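Local coordinates for erythrocyte membrane protein 1 (Plasmodium falciparum, PDB 2XU0) that probably binds host cell surface receptors as a rosetting adhesin, this chain being its N-terminal segment and first Duffy-binding-like domain, at residues L143-L157 with K216-I228. The protein carries 10 engineered substitutions. Residues are numbered along the deposited sequence; the frame is centred on the assembly and turned at random.
Sequences LEFLDNKNTNTAHDL and KVQKGLQVVFKKI. Engineered in segment 143-157: Ala-154 (natural residue Thr).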
ATOM      1  N   LEU A 143      17.726 -12.138   1.083  1.00 46.07           N
ATOM      2  CA  LEU A 143      18.567 -11.056   0.575  1.00 45.79           C
ATOM      3  C   LEU A 143      19.551 -10.549   1.642  1.00 48.65           C
ATOM      4  O   LEU A 143      20.428  -9.762   1.305  1.00 47.01           O
ATOM      5  CB  LEU A 143      17.744  -9.900  -0.048  1.00 46.27           C
ATOM      6  CG  LEU A 143      16.720 -10.237  -1.167  1.00 50.63           C
ATOM      7  CD1 LEU A 143      16.163  -8.963  -1.790  1.00 49.95           C
ATOM      8  CD2 LEU A 143      17.346 -11.102  -2.270  1.00 51.41           C
ATOM      9  N   GLU A 144      19.451 -11.044   2.904  1.00 47.53           N
ATOM     10  CA  GLU A 144      20.401 -10.699   3.993  1.00 48.90           C
ATOM     11  C   GLU A 144      21.664 -11.588   3.920  1.00 54.73           C
ATOM     12  O   GLU A 144      22.550 -11.473   4.765  1.00 55.59           O
ATOM     13  CB  GLU A 144      19.751 -10.861   5.375  1.00 50.37           C
ATOM     14  CG  GLU A 144      18.534  -9.988   5.638  1.00 59.69           C
ATOM     15  CD  GLU A 144      18.008 -10.066   7.055  1.00 79.19           C
ATOM     16  OE1 GLU A 144      18.831 -10.228   7.986  1.00 92.81           O
ATOM     17  OE2 GLU A 144      16.772  -9.977   7.238  1.00 65.18           O
ATOM     18  N   PHE A 145      21.750 -12.447   2.880  1.00 51.63           N
ATOM     19  CA  PHE A 145      22.806 -13.432   2.644  1.00 51.35           C
ATOM     20  C   PHE A 145      23.330 -13.354   1.217  1.00 57.17           C
ATOM     21  O   PHE A 145      23.468 -14.371   0.528  1.00 57.34           O
ATOM     22  CB  PHE A 145      22.260 -14.845   2.978  1.00 52.69           C
ATOM     23  CG  PHE A 145      21.758 -14.942   4.400  1.00 53.09           C
ATOM     24  CD1 PHE A 145      22.637 -15.184   5.451  1.00 55.46           C
ATOM     25  CD2 PHE A 145      20.415 -14.751   4.695  1.00 54.17           C
ATOM     26  CE1 PHE A 145      22.178 -15.233   6.770  1.00 56.00           C
ATOM     27  CE2 PHE A 145      19.962 -14.781   6.011  1.00 56.95           C
ATOM     28  CZ  PHE A 145      20.842 -15.046   7.039  1.00 55.65           C
ATOM     29  N   LEU A 146      23.630 -12.128   0.781  1.00 54.51           N
ATOM     30  CA  LEU A 146      24.132 -11.829  -0.551  1.00 54.71           C
ATOM     31  C   LEU A 146      25.637 -11.576  -0.516  1.00 61.53           C
ATOM     32  O   LEU A 146      26.295 -11.691  -1.550  1.00 61.62           O
ATOM     33  CB  LEU A 146      23.380 -10.606  -1.105  1.00 54.46           C
ATOM     34  CG  LEU A 146      22.218 -10.794  -2.119  1.00 58.15           C
ATOM     35  CD1 LEU A 146      21.485 -12.130  -1.965  1.00 57.91           C
ATOM     36  CD2 LEU A 146      21.234  -9.637  -2.023  1.00 57.80           C
ATOM     37  N   ASP A 147      26.182 -11.223   0.663  1.00 59.97           N
ATOM     38  CA  ASP A 147      27.610 -10.981   0.822  1.00 61.12           C
ATOM     39  C   ASP A 147      28.278 -12.332   1.098  1.00 67.44           C
ATOM     40  O   ASP A 147      28.400 -12.757   2.253  1.00 66.76           O
ATOM     41  CB  ASP A 147      27.884  -9.951   1.939  1.00 63.28           C
ATOM     42  CG  ASP A 147      29.293  -9.372   1.985  1.00 75.05           C
ATOM     43  OD1 ASP A 147      30.137  -9.777   1.148  1.00 77.32           O
ATOM     44  OD2 ASP A 147      29.549  -8.509   2.850  1.00 79.48           O
ATOM     45  N   ASN A 148      28.629 -13.030   0.004  1.00 66.13           N
ATOM     46  CA  ASN A 148      29.273 -14.346  -0.026  1.00 66.97           C
ATOM     47  C   ASN A 148      30.050 -14.539  -1.334  1.00 72.87           C
ATOM     48  O   ASN A 148      29.827 -13.802  -2.298  1.00 72.84           O
ATOM     49  CB  ASN A 148      28.256 -15.478   0.186  1.00 66.12           C
ATOM     50  CG  ASN A 148      27.125 -15.479  -0.808  1.00 80.07           C
ATOM     51  OD1 ASN A 148      27.320 -15.673  -2.011  1.00 79.17           O
ATOM     52  ND2 ASN A 148      25.916 -15.276  -0.321  1.00 65.89           N
ATOM     53  N   LYS A 149      30.944 -15.546  -1.368  1.00 70.44           N
ATOM     54  CA  LYS A 149      31.809 -15.864  -2.508  1.00 70.48           C
ATOM     55  C   LYS A 149      31.059 -16.455  -3.710  1.00 73.71           C
ATOM     56  O   LYS A 149      31.634 -16.549  -4.793  1.00 73.96           O
ATOM     57  CB  LYS A 149      32.968 -16.791  -2.078  1.00 73.50           C
ATOM     58  CG  LYS A 149      33.869 -16.232  -0.972  1.00 91.67           C
ATOM     59  CD  LYS A 149      33.554 -16.867   0.385  1.00103.82           C
ATOM     60  CE  LYS A 149      34.453 -16.363   1.486  1.00116.19           C
ATOM     61  NZ  LYS A 149      34.239 -17.109   2.756  1.00123.37           N
ATOM     62  N   ASN A 150      29.783 -16.834  -3.524  1.00 69.46           N
ATOM     63  CA  ASN A 150      28.929 -17.444  -4.550  1.00 68.74           C
ATOM     64  C   ASN A 150      28.068 -16.457  -5.354  1.00 70.88           C
ATOM     65  O   ASN A 150      27.793 -16.729  -6.525  1.00 71.09           O
ATOM     66  CB  ASN A 150      28.036 -18.532  -3.929  1.00 70.29           C
ATOM     67  CG  ASN A 150      28.770 -19.627  -3.173  1.00 91.79           C
ATOM     68  OD1 ASN A 150      29.829 -20.129  -3.587  1.00 84.22           O
ATOM     69  ND2 ASN A 150      28.193 -20.044  -2.053  1.00 81.04           N
ATOM     70  N   THR A 151      27.624 -15.336  -4.736  1.00 64.86           N
ATOM     71  CA  THR A 151      26.767 -14.332  -5.390  1.00 63.00           C
ATOM     72  C   THR A 151      27.637 -13.260  -6.064  1.00 63.47           C
ATOM     73  O   THR A 151      28.059 -12.318  -5.397  1.00 63.03           O
ATOM     74  CB  THR A 151      25.723 -13.784  -4.388  1.00 68.80           C
ATOM     75  OG1 THR A 151      25.263 -14.844  -3.548  1.00 65.33           O
ATOM     76  CG2 THR A 151      24.534 -13.125  -5.077  1.00 67.03           C
ATOM     77  N   ASN A 152      27.913 -13.409  -7.383  1.00 57.81           N
ATOM     78  CA  ASN A 152      28.811 -12.518  -8.127  1.00 57.08           C
ATOM     79  C   ASN A 152      28.282 -11.954  -9.443  1.00 60.27           C
ATOM     80  O   ASN A 152      28.846 -10.974  -9.942  1.00 61.33           O
ATOM     81  CB  ASN A 152      30.145 -13.225  -8.426  1.00 59.72           C
ATOM     82  CG  ASN A 152      30.749 -13.934  -7.252  1.00 88.68           C
ATOM     83  OD1 ASN A 152      31.388 -13.327  -6.394  1.00 85.18           O
ATOM     84  ND2 ASN A 152      30.515 -15.233  -7.169  1.00 82.49           N
ATOM     85  N   THR A 153      27.282 -12.595 -10.055  1.00 54.20           N
ATOM     86  CA  THR A 153      26.769 -12.141 -11.355  1.00 52.85           C
ATOM     87  C   THR A 153      25.314 -11.688 -11.284  1.00 54.75           C
ATOM     88  O   THR A 153      24.616 -11.975 -10.304  1.00 54.07           O
ATOM     89  CB  THR A 153      26.901 -13.267 -12.403  1.00 59.50           C
ATOM     90  OG1 THR A 153      26.025 -14.342 -12.048  1.00 57.60           O
ATOM     91  CG2 THR A 153      28.349 -13.763 -12.585  1.00 56.82           C
ATOM     92  N   ALA A 154      24.846 -11.051 -12.377  1.00 51.32           N
ATOM     93  CA  ALA A 154      23.466 -10.613 -12.590  1.00 50.62           C
ATOM     94  C   ALA A 154      22.511 -11.802 -12.518  1.00 54.97           C
ATOM     95  O   ALA A 154      21.391 -11.654 -12.023  1.00 54.93           O
ATOM     96  CB  ALA A 154      23.348  -9.931 -13.938  1.00 51.22           C
ATOM     97  N   HIS A 155      22.966 -12.995 -12.971  1.00 52.34           N
ATOM     98  CA  HIS A 155      22.175 -14.228 -12.922  1.00 52.60           C
ATOM     99  C   HIS A 155      22.061 -14.718 -11.496  1.00 53.03           C
ATOM    100  O   HIS A 155      20.993 -15.185 -11.108  1.00 51.81           O
ATOM    101  CB  HIS A 155      22.780 -15.327 -13.809  1.00 54.65           C
ATOM    102  CG  HIS A 155      23.164 -14.844 -15.166  1.00 59.17           C
ATOM    103  ND1 HIS A 155      24.490 -14.690 -15.524  1.00 61.82           N
ATOM    104  CD2 HIS A 155      22.383 -14.459 -16.200  1.00 61.40           C
ATOM    105  CE1 HIS A 155      24.473 -14.235 -16.767  1.00 61.51           C
ATOM    106  NE2 HIS A 155      23.224 -14.071 -17.211  1.00 61.60           N
ATOM    107  N   ASP A 156      23.152 -14.605 -10.703  1.00 49.11           N
ATOM    108  CA  ASP A 156      23.135 -15.027  -9.292  1.00 48.13           C
ATOM    109  C   ASP A 156      22.163 -14.179  -8.494  1.00 48.75           C
ATOM    110  O   ASP A 156      21.447 -14.709  -7.661  1.00 48.04           O
ATOM    111  CB  ASP A 156      24.538 -14.968  -8.650  1.00 50.61           C
ATOM    112  CG  ASP A 156      25.592 -15.863  -9.288  1.00 63.50           C
ATOM    113  OD1 ASP A 156      25.226 -16.941  -9.808  1.00 67.78           O
ATOM    114  OD2 ASP A 156      26.781 -15.489  -9.258  1.00 65.64           O
ATOM    115  N   LEU A 157      22.128 -12.865  -8.759  1.00 45.24           N
ATOM    116  CA  LEU A 157      21.229 -11.929  -8.081  1.00 43.77           C
ATOM    117  C   LEU A 157      19.775 -12.208  -8.465  1.00 45.13           C
ATOM    118  O   LEU A 157      18.930 -12.332  -7.578  1.00 44.53           O
ATOM    119  CB  LEU A 157      21.608 -10.487  -8.427  1.00 43.66           C
ATOM    120  CG  LEU A 157      20.718  -9.395  -7.811  1.00 47.51           C
ATOM    121  CD1 LEU A 157      20.832  -9.377  -6.301  1.00 46.88           C
ATOM    122  CD2 LEU A 157      21.044  -8.050  -8.407  1.00 46.17           C
ATOM    123  N   LYS A 216      21.393  -5.136   6.431  1.00 36.03           N
ATOM    124  CA  LYS A 216      21.986  -6.297   5.744  1.00 35.99           C
ATOM    125  C   LYS A 216      21.580  -6.475   4.301  1.00 35.86           C
ATOM    126  O   LYS A 216      22.445  -6.752   3.467  1.00 36.40           O
ATOM    127  CB  LYS A 216      21.801  -7.592   6.565  1.00 39.38           C
ATOM    128  CG  LYS A 216      22.857  -7.661   7.676  1.00 55.10           C
ATOM    129  CD  LYS A 216      22.691  -8.835   8.615  1.00 66.46           C
ATOM    130  CE  LYS A 216      23.722  -8.799   9.728  1.00 75.08           C
ATOM    131  NZ  LYS A 216      23.620  -9.987  10.617  1.00 81.11           N
ATOM    132  N   VAL A 217      20.269  -6.304   3.991  1.00 30.53           N
ATOM    133  CA  VAL A 217      19.783  -6.451   2.604  1.00 28.49           C
ATOM    134  C   VAL A 217      20.516  -5.480   1.716  1.00 33.02           C
ATOM    135  O   VAL A 217      21.080  -5.902   0.720  1.00 36.03           O
ATOM    136  CB  VAL A 217      18.229  -6.302   2.462  1.00 30.14           C
ATOM    137  CG1 VAL A 217      17.821  -6.267   0.986  1.00 29.11           C
ATOM    138  CG2 VAL A 217      17.494  -7.420   3.180  1.00 28.95           C
ATOM    139  N   GLN A 218      20.579  -4.188   2.108  1.00 31.01           N
ATOM    140  CA  GLN A 218      21.246  -3.142   1.319  1.00 30.93           C
ATOM    141  C   GLN A 218      22.738  -3.326   1.183  1.00 38.70           C
ATOM    142  O   GLN A 218      23.293  -3.127   0.092  1.00 38.91           O
ATOM    143  CB  GLN A 218      20.908  -1.739   1.836  1.00 31.86           C
ATOM    144  CG  GLN A 218      19.470  -1.334   1.537  1.00 34.43           C
ATOM    145  CD  GLN A 218      19.102  -1.480   0.068  1.00 37.83           C
ATOM    146  OE1 GLN A 218      19.823  -1.064  -0.843  1.00 39.94           O
ATOM    147  NE2 GLN A 218      17.945  -2.029  -0.195  1.00 32.45           N
ATOM    148  N   LYS A 219      23.392  -3.716   2.286  1.00 37.23           N
ATOM    149  CA  LYS A 219      24.837  -3.949   2.289  1.00 38.19           C
ATOM    150  C   LYS A 219      25.210  -5.115   1.383  1.00 43.84           C
ATOM    151  O   LYS A 219      26.174  -4.996   0.632  1.00 43.74           O
ATOM    152  CB  LYS A 219      25.364  -4.099   3.722  1.00 41.57           C
ATOM    153  CG  LYS A 219      25.201  -2.782   4.460  1.00 54.63           C
ATOM    154  CD  LYS A 219      25.777  -2.733   5.853  1.00 68.49           C
ATOM    155  CE  LYS A 219      25.297  -1.473   6.547  1.00 76.95           C
ATOM    156  NZ  LYS A 219      25.945  -0.238   6.018  1.00 83.71           N
ATOM    157  N   GLY A 220      24.385  -6.174   1.393  1.00 41.56           N
ATOM    158  CA  GLY A 220      24.557  -7.325   0.516  1.00 41.34           C
ATOM    159  C   GLY A 220      24.403  -6.936  -0.937  1.00 44.83           C
ATOM    160  O   GLY A 220      25.247  -7.279  -1.769  1.00 45.21           O
ATOM    161  N   LEU A 221      23.364  -6.134  -1.230  1.00 40.27           N
ATOM    162  CA  LEU A 221      23.074  -5.642  -2.582  1.00 38.68           C
ATOM    163  C   LEU A 221      24.179  -4.764  -3.132  1.00 42.62           C
ATOM    164  O   LEU A 221      24.544  -4.934  -4.287  1.00 41.59           O
ATOM    165  CB  LEU A 221      21.710  -4.930  -2.655  1.00 37.69           C
ATOM    166  CG  LEU A 221      20.500  -5.837  -2.673  1.00 40.58           C
ATOM    167  CD1 LEU A 221      19.238  -5.074  -2.334  1.00 39.17           C
ATOM    168  CD2 LEU A 221      20.355  -6.527  -4.018  1.00 40.29           C
ATOM    169  N   GLN A 222      24.749  -3.866  -2.315  1.00 41.56           N
ATOM    170  CA  GLN A 222      25.869  -3.049  -2.792  1.00 43.14           C
ATOM    171  C   GLN A 222      27.158  -3.841  -3.085  1.00 47.80           C
ATOM    172  O   GLN A 222      27.883  -3.472  -4.010  1.00 46.69           O
ATOM    173  CB  GLN A 222      26.081  -1.745  -2.000  1.00 45.52           C
ATOM    174  CG  GLN A 222      26.131  -1.879  -0.500  1.00 65.40           C
ATOM    175  CD  GLN A 222      25.843  -0.565   0.187  1.00 73.71           C
ATOM    176  OE1 GLN A 222      24.696  -0.098   0.258  1.00 60.76           O
ATOM    177  NE2 GLN A 222      26.878   0.031   0.757  1.00 65.61           N
ATOM    178  N   VAL A 223      27.359  -4.994  -2.395  1.00 45.45           N
ATOM    179  CA  VAL A 223      28.486  -5.913  -2.611  1.00 45.93           C
ATOM    180  C   VAL A 223      28.254  -6.655  -3.943  1.00 49.84           C
ATOM    181  O   VAL A 223      29.134  -6.644  -4.812  1.00 48.84           O
ATOM    182  CB  VAL A 223      28.689  -6.886  -1.407  1.00 50.72           C
ATOM    183  CG1 VAL A 223      29.628  -8.047  -1.766  1.00 50.60           C
ATOM    184  CG2 VAL A 223      29.199  -6.141  -0.166  1.00 50.33           C
ATOM    185  N   VAL A 224      27.050  -7.253  -4.121  1.00 47.28           N
ATOM    186  CA  VAL A 224      26.679  -7.969  -5.360  1.00 47.13           C
ATOM    187  C   VAL A 224      26.778  -7.048  -6.577  1.00 49.92           C
ATOM    188  O   VAL A 224      27.347  -7.441  -7.599  1.00 50.10           O
ATOM    189  CB  VAL A 224      25.296  -8.661  -5.275  1.00 52.00           C
ATOM    190  CG1 VAL A 224      24.998  -9.456  -6.546  1.00 52.70           C
ATOM    191  CG2 VAL A 224      25.223  -9.573  -4.071  1.00 51.61           C
ATOM    192  N   PHE A 225      26.269  -5.813  -6.453  1.00 44.84           N
ATOM    193  CA  PHE A 225      26.303  -4.840  -7.547  1.00 43.01           C
ATOM    194  C   PHE A 225      27.692  -4.295  -7.903  1.00 49.65           C
ATOM    195  O   PHE A 225      27.903  -3.878  -9.045  1.00 49.09           O
ATOM    196  CB  PHE A 225      25.229  -3.762  -7.369  1.00 42.74           C
ATOM    197  CG  PHE A 225      23.860  -4.150  -7.906  1.00 40.56           C
ATOM    198  CD1 PHE A 225      23.600  -4.135  -9.277  1.00 41.06           C
ATOM    199  CD2 PHE A 225      22.813  -4.439  -7.040  1.00 38.95           C
ATOM    200  CE1 PHE A 225      22.333  -4.454  -9.773  1.00 40.73           C
ATOM    201  CE2 PHE A 225      21.529  -4.711  -7.532  1.00 41.10           C
ATOM    202  CZ  PHE A 225      21.297  -4.717  -8.895  1.00 39.14           C
ATOM    203  N   LYS A 226      28.654  -4.351  -6.949  1.00 49.24           N
ATOM    204  CA  LYS A 226      30.061  -3.963  -7.163  1.00 49.02           C
ATOM    205  C   LYS A 226      30.738  -5.055  -8.039  1.00 51.18           C
ATOM    206  O   LYS A 226      31.399  -4.739  -9.030  1.00 50.95           O
ATOM    207  CB  LYS A 226      30.769  -3.800  -5.809  1.00 53.09           C
ATOM    208  CG  LYS A 226      32.174  -3.193  -5.913  1.00 74.48           C
ATOM    209  CD  LYS A 226      32.766  -2.915  -4.541  1.00 84.79           C
ATOM    210  CE  LYS A 226      34.175  -2.384  -4.611  1.00 94.31           C
ATOM    211  NZ  LYS A 226      34.784  -2.287  -3.255  1.00101.82           N
ATOM    212  N   LYS A 227      30.486  -6.337  -7.702  1.00 46.71           N
ATOM    213  CA  LYS A 227      30.924  -7.517  -8.447  1.00 45.88           C
ATOM    214  C   LYS A 227      30.380  -7.473  -9.870  1.00 49.81           C
ATOM    215  O   LYS A 227      31.162  -7.604 -10.810  1.00 50.48           O
ATOM    216  CB  LYS A 227      30.464  -8.804  -7.738  1.00 47.27           C
ATOM    217  CG  LYS A 227      31.173  -9.035  -6.418  1.00 52.21           C
ATOM    218  CD  LYS A 227      30.539 -10.144  -5.643  1.00 59.95           C
ATOM    219  CE  LYS A 227      31.372 -10.570  -4.463  1.00 60.67           C
ATOM    220  NZ  LYS A 227      30.777 -11.752  -3.798  1.00 63.04           N
ATOM    221  N   ILE A 228      29.054  -7.225 -10.038  1.00 46.06           N
ATOM    222  CA  ILE A 228      28.402  -7.125 -11.358  1.00 44.90           C
ATOM    223  C   ILE A 228      29.099  -6.058 -12.193  1.00 50.41           C
ATOM    224  O   ILE A 228      29.465  -6.349 -13.324  1.00 50.94           O
ATOM    225  CB  ILE A 228      26.839  -6.933 -11.281  1.00 47.21           C
ATOM    226  CG1 ILE A 228      26.166  -8.160 -10.643  1.00 47.15           C
ATOM    227  CG2 ILE A 228      26.235  -6.670 -12.674  1.00 47.99           C
ATOM    228  CD1 ILE A 228      24.722  -7.937 -10.109  1.00 59.79           C
TER
HETATM  229  O   HOH W   1      22.927  -9.487   2.000  1.00 51.86           O
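Leu-157 is a knob seated on helix 216-231 among Leu-221, Val-224, Phe-225 and Ile-228. With CG anti to the backbone N (chi1 178°), its CD1 reaches Leu-221 CD2 at 3.7 Å, while CD2 meets Phe-225 CZ obliquely at 3.4 Å. Val-224 packs against the loop: its CG2 lies 3.6 Å from Leu-146 CB, and both its methyls touch Thr-151 CG2. At Gly-220, which has no side chain, Leu-146 CB settles on the helix backbone, 3.8 Å from Gly-220 C. Lys-227, extended beyond CG, carries its ammonium into the loop 148-152; NZ donates to Thr-151 O (3.2 Å) and Asn-152 OD1 (3.1 Å), in both cases from above the carbonyl plane. Asn-152 is steadied in turn by a nearly straight bond from ND2 to Lys-149 O (2.9 Å), and Asn-148 OD1 accepts from Thr-151 N and OG1 in an Asx motif. Thr-153 and Asp-156 form a capping box that starts helix 154-175. A water ties Leu-143 O and Leu-146 N to Lys-216 O, while Glu-144 forms a salt bridge with Arg-100. Within the Duffy-binding-like domain, helix 249-268 adds Trp-256 against Leu-157 and edge-to-face with Phe-225, and helix 186-204 brings Ile-202 to Val-217 and Leu-221.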